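Local coordinates for protein ribonuclease VapC (Caulobacter crescentus, PDB 5K8J) that probably acts as a magnesium-dependent RNase, the PIN-domain toxin of a toxin-antitoxin system, and is bound here by its VapB antitoxin, at residues T7-H12 with P18-R23. Sequence-based numbering, arbitrary orientation.
Sequences TNVAIH and PEVTTR
Val20 reaches from helix 18-26 to helix 7-15 and divides its two methyls between Val9 and His12, which lie three positions apart on that helix. Its CG1, anti to the backbone N (chi1 172°), meets the Val9 backbone O at 3.7 Å and the Val9 methyl CG1 at 3.9 Å. The two valine side chains meet at a slant. The other methyl of Val20, CG2, presses against His12, with CB as the nearest atom at 3.6 Å. Here the side chains cross at roughly a right angle. The His12 CB points at the opposing helix, but with CG anti to the carbonyl carbon (chi1 -78°) the ring then swings away, so Val20 meets mainly the root of the side chain. No hydrogen bond links the two segments; the polar end of His12 is engaged instead through ND1 with Asp17, and its ring stands edge-to-face with Phe112, which also touches Val20. Next to Val20 in the sequence, Thr21 OG1 donates a hydrogen bond of 3.0 Å to Pro18 O, standing above the carbonyl plane on the same face as Thr22 N, which also bonds to that oxygen. The contact thus joins consecutive helices of the PIN domain, between strands 3-5 and 31-34 in the chain; helix 35-45 packs on Ala10 and Ile11, and Trp128, just beyond strand 125-127, touches Val9.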
loop_
_atom_site.group_PDB
_atom_site.type_symbol
_atom_site.label_atom_id
_atom_site.label_comp_id
_atom_site.label_asym_id
_atom_site.label_seq_id
_atom_site.Cartn_x
_atom_site.Cartn_y
_atom_site.Cartn_z
ATOM N N THR B 7 3.032 -23.481 -12.846
ATOM C CA THR B 7 1.918 -24.106 -13.573
ATOM C C THR B 7 2.290 -25.473 -14.140
ATOM O O THR B 7 1.474 -26.409 -14.111
ATOM C CB THR B 7 1.456 -23.182 -14.690
ATOM O OG1 THR B 7 1.024 -21.957 -14.101
ATOM C CG2 THR B 7 0.334 -23.811 -15.492
ATOM N N ASN B 8 3.492 -25.595 -14.717
ATOM C CA ASN B 8 3.899 -26.848 -15.351
ATOM C C ASN B 8 3.859 -27.976 -14.339
ATOM O O ASN B 8 3.433 -29.093 -14.647
ATOM C CB ASN B 8 5.312 -26.709 -15.920
ATOM C CG ASN B 8 6.293 -25.994 -14.906
ATOM O OD1 ASN B 8 6.113 -26.097 -13.699
ATOM N ND2 ASN B 8 7.298 -25.280 -15.404
ATOM N N VAL B 9 4.315 -27.700 -13.113
ATOM C CA VAL B 9 4.284 -28.705 -12.053
ATOM C C VAL B 9 2.843 -29.115 -11.764
ATOM O O VAL B 9 2.536 -30.308 -11.619
ATOM C CB VAL B 9 4.984 -28.174 -10.781
ATOM C CG1 VAL B 9 4.896 -29.185 -9.640
ATOM C CG2 VAL B 9 6.447 -27.843 -11.064
ATOM N N ALA B 10 1.943 -28.127 -11.644
ATOM C CA ALA B 10 0.543 -28.429 -11.386
ATOM C C ALA B 10 -0.086 -29.207 -12.534
ATOM O O ALA B 10 -0.942 -30.066 -12.301
ATOM C CB ALA B 10 -0.228 -27.144 -11.124
ATOM N N ILE B 11 0.266 -28.879 -13.776
ATOM C CA ILE B 11 -0.211 -29.661 -14.922
ATOM C C ILE B 11 0.214 -31.124 -14.801
ATOM O O ILE B 11 -0.575 -32.047 -15.067
ATOM C CB ILE B 11 0.272 -29.039 -16.252
ATOM C CG1 ILE B 11 -0.502 -27.778 -16.564
ATOM C CG2 ILE B 11 0.115 -30.046 -17.436
ATOM C CD1 ILE B 11 0.064 -26.970 -17.701
ATOM N N HIS B 12 1.472 -31.370 -14.441
ATOM C CA HIS B 12 1.941 -32.744 -14.315
ATOM C C HIS B 12 1.213 -33.479 -13.204
ATOM O O HIS B 12 0.945 -34.685 -13.317
ATOM C CB HIS B 12 3.457 -32.727 -14.099
ATOM C CG HIS B 12 4.222 -32.501 -15.374
ATOM N ND1 HIS B 12 5.104 -33.436 -15.880
ATOM C CD2 HIS B 12 4.178 -31.497 -16.283
ATOM C CE1 HIS B 12 5.594 -32.998 -17.028
ATOM N NE2 HIS B 12 5.046 -31.826 -17.298
ATOM N N PRO B 18 3.878 -39.560 -12.486
ATOM C CA PRO B 18 4.274 -40.143 -11.196
ATOM C C PRO B 18 5.513 -39.517 -10.586
ATOM O O PRO B 18 5.644 -39.502 -9.358
ATOM C CB PRO B 18 4.510 -41.620 -11.549
ATOM C CG PRO B 18 4.803 -41.612 -13.025
ATOM C CD PRO B 18 3.997 -40.511 -13.604
ATOM N N GLU B 19 6.431 -38.993 -11.392
ATOM C CA GLU B 19 7.610 -38.352 -10.825
ATOM C C GLU B 19 7.243 -37.083 -10.064
ATOM O O GLU B 19 7.890 -36.747 -9.066
ATOM C CB GLU B 19 8.606 -38.028 -11.934
ATOM C CG GLU B 19 8.963 -39.226 -12.790
ATOM C CD GLU B 19 10.089 -38.932 -13.752
ATOM O OE1 GLU B 19 10.167 -39.602 -14.805
ATOM O OE2 GLU B 19 10.894 -38.025 -13.454
ATOM N N VAL B 20 6.219 -36.366 -10.514
ATOM C CA VAL B 20 5.820 -35.158 -9.802
ATOM C C VAL B 20 4.975 -35.506 -8.585
ATOM O O VAL B 20 5.133 -34.913 -7.511
ATOM C CB VAL B 20 5.073 -34.210 -10.756
ATOM C CG1 VAL B 20 4.486 -33.060 -9.990
ATOM C CG2 VAL B 20 6.021 -33.717 -11.840
ATOM N N THR B 21 4.063 -36.465 -8.729
ATOM C CA THR B 21 3.177 -36.778 -7.617
ATOM C C THR B 21 3.975 -37.212 -6.389
ATOM O O THR B 21 3.642 -36.829 -5.261
ATOM C CB THR B 21 2.170 -37.838 -8.054
ATOM O OG1 THR B 21 2.867 -39.028 -8.425
ATOM C CG2 THR B 21 1.366 -37.355 -9.256
ATOM N N THR B 22 5.088 -37.921 -6.588
ATOM C CA THR B 22 5.919 -38.308 -5.455
ATOM C C THR B 22 6.742 -37.134 -4.916
ATOM O O THR B 22 6.922 -36.998 -3.697
ATOM C CB THR B 22 6.819 -39.482 -5.861
ATOM O OG1 THR B 22 7.511 -39.974 -4.710
ATOM C CG2 THR B 22 7.836 -39.073 -6.932
ATOM N N ARG B 23 7.237 -36.263 -5.797
ATOM C CA ARG B 23 7.990 -35.099 -5.335
ATOM C C ARG B 23 7.151 -34.240 -4.396
ATOM O O ARG B 23 7.664 -33.682 -3.419
ATOM C CB ARG B 23 8.449 -34.256 -6.523
ATOM C CG ARG B 23 9.548 -34.832 -7.386
ATOM C CD ARG B 23 10.914 -34.457 -6.878
ATOM N NE ARG B 23 11.632 -33.559 -7.780
ATOM C CZ ARG B 23 12.036 -33.880 -9.007
ATOM N NH1 ARG B 23 11.791 -35.082 -9.512
ATOM N NH2 ARG B 23 12.687 -32.993 -9.736
#